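Local coordinates for protein coatomer subunit delta (Saccharomyces cerevisiae, PDB 5FJZ) that serves in the coatomer coat that probably carries dilysine-tagged proteins from Golgi to ER, and binds Dsl1 through the mu-homology domain described here, at residues V64-K67 with S68-F71; D78-S81 with F82-T85; V112-A115 with E116-S119. All coordinates share one frame; numbering follows the deposited sequence. Where two conformers were deposited one is given.

Contact 1 (V64-K67 with S68-F71); sequences VRDK and SFQF
The carboxylate of D66 folds forward onto S68, where its OD1 takes two hydrogen bonds at once: the hydroxyl OG of S68 lies 2.6 Å from D66 OD1, and the backbone N of S68 lies 3.0 Å from the same oxygen. Both come from one face of the carboxylate, the hydroxyl on the syn side. The backbone bond two residues on makes this an Asx turn, and aspartate suits it because its short chain, with CG anti to the backbone N (chi1 -179°), reaches just this far. The other oxygen, D66 OD2, lies near the ring plane of F69 at its edge, 3.2 Å from F69 CD2, with carboxylate and ring planes 83° apart. Behind them the backbone is tied by F69 N to D66 O (3.2 Å) and Q70 N to K67 O (3.1 Å), while one water joins D66 O to F71 N. CB of F69 sits on one face of the F71 ring. The amide of buried Q70 hydrogen-bonds E26 of the second subunit.

K67 marks the looser, exposed side. Its extended chain leads away to a salt bridge with D30 of that subunit. A carboxylate that accepts two donors on one oxygen and rests the other against an aromatic C-H edge is likely to stay ionised and to fix the short 3-10 segment ending at F69.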
loop_
_atom_site.group_PDB
_atom_site.type_symbol
_atom_site.label_atom_id
_atom_site.label_comp_id
_atom_site.label_asym_id
_atom_site.label_seq_id
_atom_site.Cartn_x
_atom_site.Cartn_y
_atom_site.Cartn_z
ATOM N N VAL A 64 -15.610 -28.983 -1.611
ATOM C CA VAL A 64 -15.060 -28.167 -0.490
ATOM C C VAL A 64 -13.806 -28.788 0.195
ATOM O O VAL A 64 -13.198 -28.160 1.057
ATOM C CB VAL A 64 -16.164 -27.894 0.527
ATOM C CG1 VAL A 64 -17.316 -27.174 -0.156
ATOM C CG2 VAL A 64 -16.669 -29.175 1.180
ATOM N N ARG A 65 -13.441 -30.021 -0.214
ATOM C CA ARG A 65 -12.210 -30.655 0.305
ATOM C C ARG A 65 -11.082 -30.628 -0.712
ATOM O O ARG A 65 -10.070 -31.307 -0.573
ATOM C CB ARG A 65 -12.550 -32.060 0.762
ATOM C CG ARG A 65 -13.424 -31.953 2.043
ATOM C CD ARG A 65 -12.844 -32.870 3.115
ATOM N NE ARG A 65 -13.725 -33.091 4.262
ATOM C CZ ARG A 65 -13.377 -32.883 5.525
ATOM N NH1 ARG A 65 -12.190 -32.401 5.815
ATOM N NH2 ARG A 65 -14.234 -33.135 6.495
ATOM N N ASP A 66 -11.219 -29.800 -1.740
ATOM C CA ASP A 66 -10.133 -29.649 -2.708
ATOM C C ASP A 66 -9.140 -28.672 -2.049
ATOM O O ASP A 66 -9.376 -27.465 -2.005
ATOM C CB ASP A 66 -10.658 -29.053 -4.003
ATOM C CG ASP A 66 -9.593 -28.900 -5.046
ATOM O OD1 ASP A 66 -8.374 -29.020 -4.760
ATOM O OD2 ASP A 66 -9.947 -28.602 -6.210
ATOM N N LYS A 67 -8.057 -29.225 -1.566
ATOM C CA LYS A 67 -7.112 -28.407 -0.807
ATOM C C LYS A 67 -6.405 -27.341 -1.715
ATOM O O LYS A 67 -5.848 -26.364 -1.206
ATOM C CB LYS A 67 -6.105 -29.306 -0.181
ATOM C CG LYS A 67 -6.704 -30.069 1.014
ATOM C CD LYS A 67 -5.628 -30.801 1.780
ATOM C CE LYS A 67 -6.251 -31.659 2.887
ATOM N NZ LYS A 67 -5.125 -32.326 3.567
ATOM N N SER A 68 -6.333 -27.607 -3.023
ATOM C CA SER A 68 -5.603 -26.656 -3.911
ATOM C C SER A 68 -6.368 -25.322 -3.951
ATOM O O SER A 68 -5.785 -24.316 -4.441
ATOM C CB SER A 68 -5.423 -27.247 -5.328
ATOM O OG SER A 68 -6.676 -27.440 -5.979
ATOM N N PHE A 69 -7.614 -25.270 -3.485
ATOM C CA PHE A 69 -8.365 -24.026 -3.373
ATOM C C PHE A 69 -8.198 -23.227 -2.056
ATOM O O PHE A 69 -8.569 -22.081 -2.035
ATOM C CB PHE A 69 -9.842 -24.238 -3.680
ATOM C CG PHE A 69 -10.124 -24.234 -5.152
ATOM C CD1 PHE A 69 -10.332 -23.065 -5.820
ATOM C CD2 PHE A 69 -10.100 -25.408 -5.870
ATOM C CE1 PHE A 69 -10.583 -23.078 -7.195
ATOM C CE2 PHE A 69 -10.362 -25.444 -7.241
ATOM C CZ PHE A 69 -10.585 -24.256 -7.909
ATOM N N GLN A 70 -7.547 -23.814 -1.066
ATOM C CA GLN A 70 -7.442 -23.312 0.323
ATOM C C GLN A 70 -8.692 -22.519 0.708
ATOM O O GLN A 70 -8.594 -21.307 0.890
ATOM C CB GLN A 70 -6.184 -22.410 0.468
ATOM C CG GLN A 70 -4.965 -23.168 0.855
ATOM C CD GLN A 70 -4.920 -23.379 2.381
ATOM O OE1 GLN A 70 -5.742 -24.098 2.965
ATOM N NE2 GLN A 70 -3.944 -22.780 3.009
ATOM N N PHE A 71 -9.812 -23.181 0.742
ATOM C CA PHE A 71 -11.088 -22.632 1.182
ATOM C C PHE A 71 -10.887 -22.160 2.632
ATOM O O PHE A 71 -10.307 -22.845 3.462
ATOM C CB PHE A 71 -12.215 -23.623 1.068
ATOM C CG PHE A 71 -12.753 -23.824 -0.292
ATOM C CD1 PHE A 71 -13.437 -22.808 -0.948
ATOM C CD2 PHE A 71 -12.562 -25.034 -0.963
ATOM C CE1 PHE A 71 -13.931 -22.976 -2.202
ATOM C CE2 PHE A 71 -13.087 -25.194 -2.230
ATOM C CZ PHE A 71 -13.773 -24.185 -2.840
HETATM O O HOH W 1 -9.444 -26.180 0.355
#

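Contact 2 (D78-S81 with F82-T85); sequences DKQS and FLST
S84 grips the carbonyl of Q80 twice, with its hydroxyl OG 2.8 Å from Q80 O and its backbone N also 2.8 Å from Q80 O. The hydroxyl stands above the carbonyl plane, whereas the N-H is tilted from it by 20°. With OG held beside its own backbone N (chi1 -63°), the serine can turn back along the helix, and its small size keeps the extra bond compact. T85 repeats the device one residue later: OG1 of T85 lies 3.1 Å from S81 O, in the carbonyl plane and on a lone pair, while T85 N approaches the same oxygen from above that plane.

At the start of the helix D78 is the N-cap. Its OD2 receives the hydroxyl of S81, with S81 OG 2.7 Å from D78 OD2, and its OD1 takes weak bonds from the backbone N atoms of Q80 and S81. A carboxylate suits this position, since its negative charge would be expected to interact well with the positive end of the helix dipole. Between these ends run the bonds from F82 N to D78 O and from L83 N to K79 O, the latter 3.0 Å long.

Farther out the packing is apolar. The chain of K79, anti to the backbone N at chi1 (-177°) and then bent, brings CD of K79 to 4.0 Å from CD2 of F82, lying alongside that residue, and to 3.9 Å from CD2 of L83. Its NZ makes a weak hydrogen bond to F71 O, and the F82 side chain packs against V64 and T73. The whole is a short N-capped alpha-helix, with hydroxyls bonded to carbonyls four residues back, set within the mainly beta mu-homology domain.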
loop_
_atom_site.group_PDB
_atom_site.type_symbol
_atom_site.label_atom_id
_atom_site.label_comp_id
_atom_site.label_asym_id
_atom_site.label_seq_id
_atom_site.Cartn_x
_atom_site.Cartn_y
_atom_site.Cartn_z
ATOM N N ASP A 78 -18.666 -21.106 10.819
ATOM C CA ASP A 78 -18.368 -22.460 11.322
ATOM C C ASP A 78 -17.678 -23.361 10.241
ATOM O O ASP A 78 -18.326 -23.794 9.268
ATOM C CB ASP A 78 -19.703 -23.078 11.730
ATOM C CG ASP A 78 -19.570 -24.517 12.278
ATOM O OD1 ASP A 78 -18.460 -25.066 12.345
ATOM O OD2 ASP A 78 -20.641 -25.095 12.559
ATOM N N LYS A 79 -16.369 -23.517 10.386
ATOM C CA LYS A 79 -15.553 -24.257 9.415
ATOM C C LYS A 79 -16.009 -25.700 9.287
ATOM O O LYS A 79 -16.106 -26.234 8.173
ATOM C CB LYS A 79 -14.081 -24.176 9.813
ATOM C CG LYS A 79 -13.085 -24.847 8.870
ATOM C CD LYS A 79 -13.473 -24.626 7.391
ATOM C CE LYS A 79 -12.537 -23.703 6.637
ATOM N NZ LYS A 79 -11.251 -24.394 6.364
ATOM N N GLN A 80 -16.365 -26.322 10.419
ATOM C CA GLN A 80 -16.765 -27.753 10.389
ATOM C C GLN A 80 -18.010 -27.986 9.602
ATOM O O GLN A 80 -18.051 -28.942 8.811
ATOM C CB GLN A 80 -16.949 -28.308 11.808
ATOM C CG GLN A 80 -15.731 -28.182 12.674
ATOM C CD GLN A 80 -14.657 -29.081 12.123
ATOM O OE1 GLN A 80 -14.242 -28.839 11.016
ATOM N NE2 GLN A 80 -14.244 -30.155 12.847
ATOM N N SER A 81 -19.032 -27.142 9.773
ATOM C CA SER A 81 -20.246 -27.223 8.932
ATOM C C SER A 81 -19.999 -26.969 7.422
ATOM O O SER A 81 -20.673 -27.553 6.583
ATOM C CB SER A 81 -21.310 -26.230 9.362
ATOM O OG SER A 81 -21.762 -26.554 10.647
ATOM N N PHE A 82 -19.071 -26.087 7.103
ATOM C CA PHE A 82 -18.743 -25.875 5.695
ATOM C C PHE A 82 -18.127 -27.145 5.066
ATOM O O PHE A 82 -18.512 -27.636 3.965
ATOM C CB PHE A 82 -17.767 -24.694 5.594
ATOM C CG PHE A 82 -17.086 -24.640 4.275
ATOM C CD1 PHE A 82 -17.779 -24.173 3.151
ATOM C CD2 PHE A 82 -15.773 -25.024 4.144
ATOM C CE1 PHE A 82 -17.136 -24.091 1.913
ATOM C CE2 PHE A 82 -15.139 -24.942 2.915
ATOM C CZ PHE A 82 -15.836 -24.512 1.812
ATOM N N LEU A 83 -17.172 -27.694 5.797
ATOM C CA LEU A 83 -16.473 -28.905 5.366
ATOM C C LEU A 83 -17.385 -30.147 5.341
ATOM O O LEU A 83 -17.342 -30.937 4.381
ATOM C CB LEU A 83 -15.298 -29.186 6.298
ATOM C CG LEU A 83 -13.857 -28.870 5.932
ATOM C CD1 LEU A 83 -13.724 -27.920 4.769
ATOM C CD2 LEU A 83 -12.996 -28.467 7.157
ATOM N N SER A 84 -18.244 -30.273 6.347
ATOM C CA SER A 84 -19.147 -31.445 6.483
ATOM C C SER A 84 -20.294 -31.473 5.541
ATOM O O SER A 84 -20.560 -32.503 4.925
ATOM C CB SER A 84 -19.674 -31.530 7.899
ATOM O OG SER A 84 -18.573 -31.742 8.753
ATOM N N THR A 85 -20.967 -30.348 5.371
ATOM C CA THR A 85 -22.207 -30.292 4.587
ATOM C C THR A 85 -22.318 -29.173 3.565
ATOM O O THR A 85 -23.412 -28.990 3.002
ATOM C CB THR A 85 -23.436 -30.060 5.514
ATOM O OG1 THR A 85 -22.963 -29.700 6.809
ATOM C CG2 THR A 85 -24.299 -31.321 5.622
#

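Contact 3 (V112-A115 with E116-S119); sequences VAPA and EDDS
P114 to D117 form a type II beta turn that reverses the chain just after the strand 104-113, closed by a weak hydrogen bond from D117 N to the carbonyl O of P114 (3.3 Å). A115 and E116 hold the two corners, E116 with a left-handed backbone conformation (phi 66°) at the third position (i+2), the second corner. That conformation brings CB of E116 to 3.1 Å from the carbonyl O of A115, close quarters for a residue with a side chain, whose carboxylate then leads away from the turn. A water donates to both P114 O and D117 O and so links the two arms of the turn.

D117 carries the side-chain part. With its CG anti to the backbone N (chi1 179°), the carboxylate is laid back against A113 and P114 at the strand's end. D117 OD2 comes to 3.6 Å from CD of P114, the two side chains crossing at a slant, and CG of D117 lies 3.9 Å from CB of A113, where a methyl is small enough to let the acid lie close. OD1 turns the other way and accepts twice from S119: the hydroxyl OG of S119 is 2.8 Å from D117 OD1, on the syn side, and the backbone N of S119 is 2.9 Å from that oxygen, nearly along its C-O axis. Replacing D117 with an alanine would probably leave the S119 hydroxyl and N-H without their shared acceptor and set that hydroxyl free to turn.

P114 packs on P114 of the second subunit, and A115 on S68 there. The arrangement is a type II turn followed directly by an Asx turn that shares D117, at the end of strand 104-113 of the mu-homology domain.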
loop_
_atom_site.group_PDB
_atom_site.type_symbol
_atom_site.label_atom_id
_atom_site.label_comp_id
_atom_site.label_asym_id
_atom_site.label_seq_id
_atom_site.Cartn_x
_atom_site.Cartn_y
_atom_site.Cartn_z
ATOM N N VAL A 112 -3.405 -21.444 -7.564
ATOM C CA VAL A 112 -2.325 -21.060 -8.400
ATOM C C VAL A 112 -2.068 -22.101 -9.486
ATOM O O VAL A 112 -2.286 -23.310 -9.306
ATOM C CB VAL A 112 -1.002 -20.739 -7.681
ATOM C CG1 VAL A 112 -1.159 -19.680 -6.588
ATOM C CG2 VAL A 112 -0.234 -21.972 -7.265
ATOM N N ALA A 113 -1.463 -21.646 -10.555
ATOM C CA ALA A 113 -1.014 -22.603 -11.578
ATOM C C ALA A 113 0.284 -22.123 -12.155
ATOM O O ALA A 113 0.612 -20.884 -12.172
ATOM C CB ALA A 113 -2.108 -22.824 -12.620
ATOM N N PRO A 114 1.175 -23.071 -12.513
ATOM C CA PRO A 114 2.538 -22.760 -12.919
ATOM C C PRO A 114 2.722 -22.526 -14.466
ATOM O O PRO A 114 1.741 -22.367 -15.177
ATOM C CB PRO A 114 3.288 -24.023 -12.435
ATOM C CG PRO A 114 2.308 -25.085 -12.786
ATOM C CD PRO A 114 0.977 -24.563 -12.444
ATOM N N ALA A 115 3.948 -22.532 -14.896
ATOM C CA ALA A 115 4.310 -22.302 -16.292
ATOM C C ALA A 115 3.627 -23.363 -17.176
ATOM O O ALA A 115 3.438 -24.514 -16.754
ATOM C CB ALA A 115 5.767 -22.330 -16.435
ATOM N N GLU A 116 3.119 -22.900 -18.286
ATOM C CA GLU A 116 2.501 -23.740 -19.334
ATOM C C GLU A 116 1.186 -24.436 -18.890
ATOM O O GLU A 116 0.765 -25.367 -19.524
ATOM C CB GLU A 116 3.499 -24.779 -19.807
ATOM C CG GLU A 116 4.853 -24.220 -20.129
ATOM C CD GLU A 116 5.625 -25.235 -20.977
ATOM O OE1 GLU A 116 5.984 -26.261 -20.431
ATOM O OE2 GLU A 116 5.779 -25.057 -22.201
ATOM N N ASP A 117 0.517 -23.960 -17.827
ATOM C CA ASP A 117 -0.720 -24.571 -17.386
ATOM C C ASP A 117 -1.840 -23.569 -17.572
ATOM O O ASP A 117 -1.748 -22.461 -16.992
ATOM C CB ASP A 117 -0.559 -24.954 -15.917
ATOM C CG ASP A 117 -1.791 -25.593 -15.321
ATOM O OD1 ASP A 117 -2.936 -25.365 -15.821
ATOM O OD2 ASP A 117 -1.605 -26.301 -14.307
ATOM N N ASP A 118 -2.843 -23.907 -18.390
ATOM C CA ASP A 118 -3.907 -22.985 -18.767
ATOM C C ASP A 118 -5.197 -23.196 -18.028
ATOM O O ASP A 118 -6.231 -22.565 -18.374
ATOM C CB ASP A 118 -4.152 -22.971 -20.306
ATOM C CG ASP A 118 -4.576 -24.344 -20.857
ATOM O OD1 ASP A 118 -5.140 -25.139 -20.088
ATOM O OD2 ASP A 118 -4.292 -24.619 -22.047
ATOM N N SER A 119 -5.192 -24.036 -16.999
ATOM C CA SER A 119 -6.442 -24.400 -16.370
ATOM C C SER A 119 -7.202 -23.265 -15.725
ATOM O O SER A 119 -8.471 -23.289 -15.657
ATOM C CB SER A 119 -6.257 -25.581 -15.377
ATOM O OG SER A 119 -5.359 -25.213 -14.363
HETATM O O HOH W 2 -0.590 -20.805 -15.216
#

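How the contacts relate
Along the chain the contacts come in series, contact 1 first, then contact 2, then contact 3, all within the mu-homology domain and the region that interacts with Dsl1. Contacts 1 and 2, with centres about 13 Å apart, flank the short strand 72-73 and touch directly, V64 CG1 lying 3.6 Å from F82 CZ, so loop and helix pack as one unit. Contact 3 ends strand 104-113, the neighbour of 72-73 in the large mixed sheet, with its centre about 17 Å from that of contact 1 and 29 Å from that of contact 2. Contacts 1 and 3 thus both take part in the subunit interface of this assembly, while contact 2 lies largely at the surface.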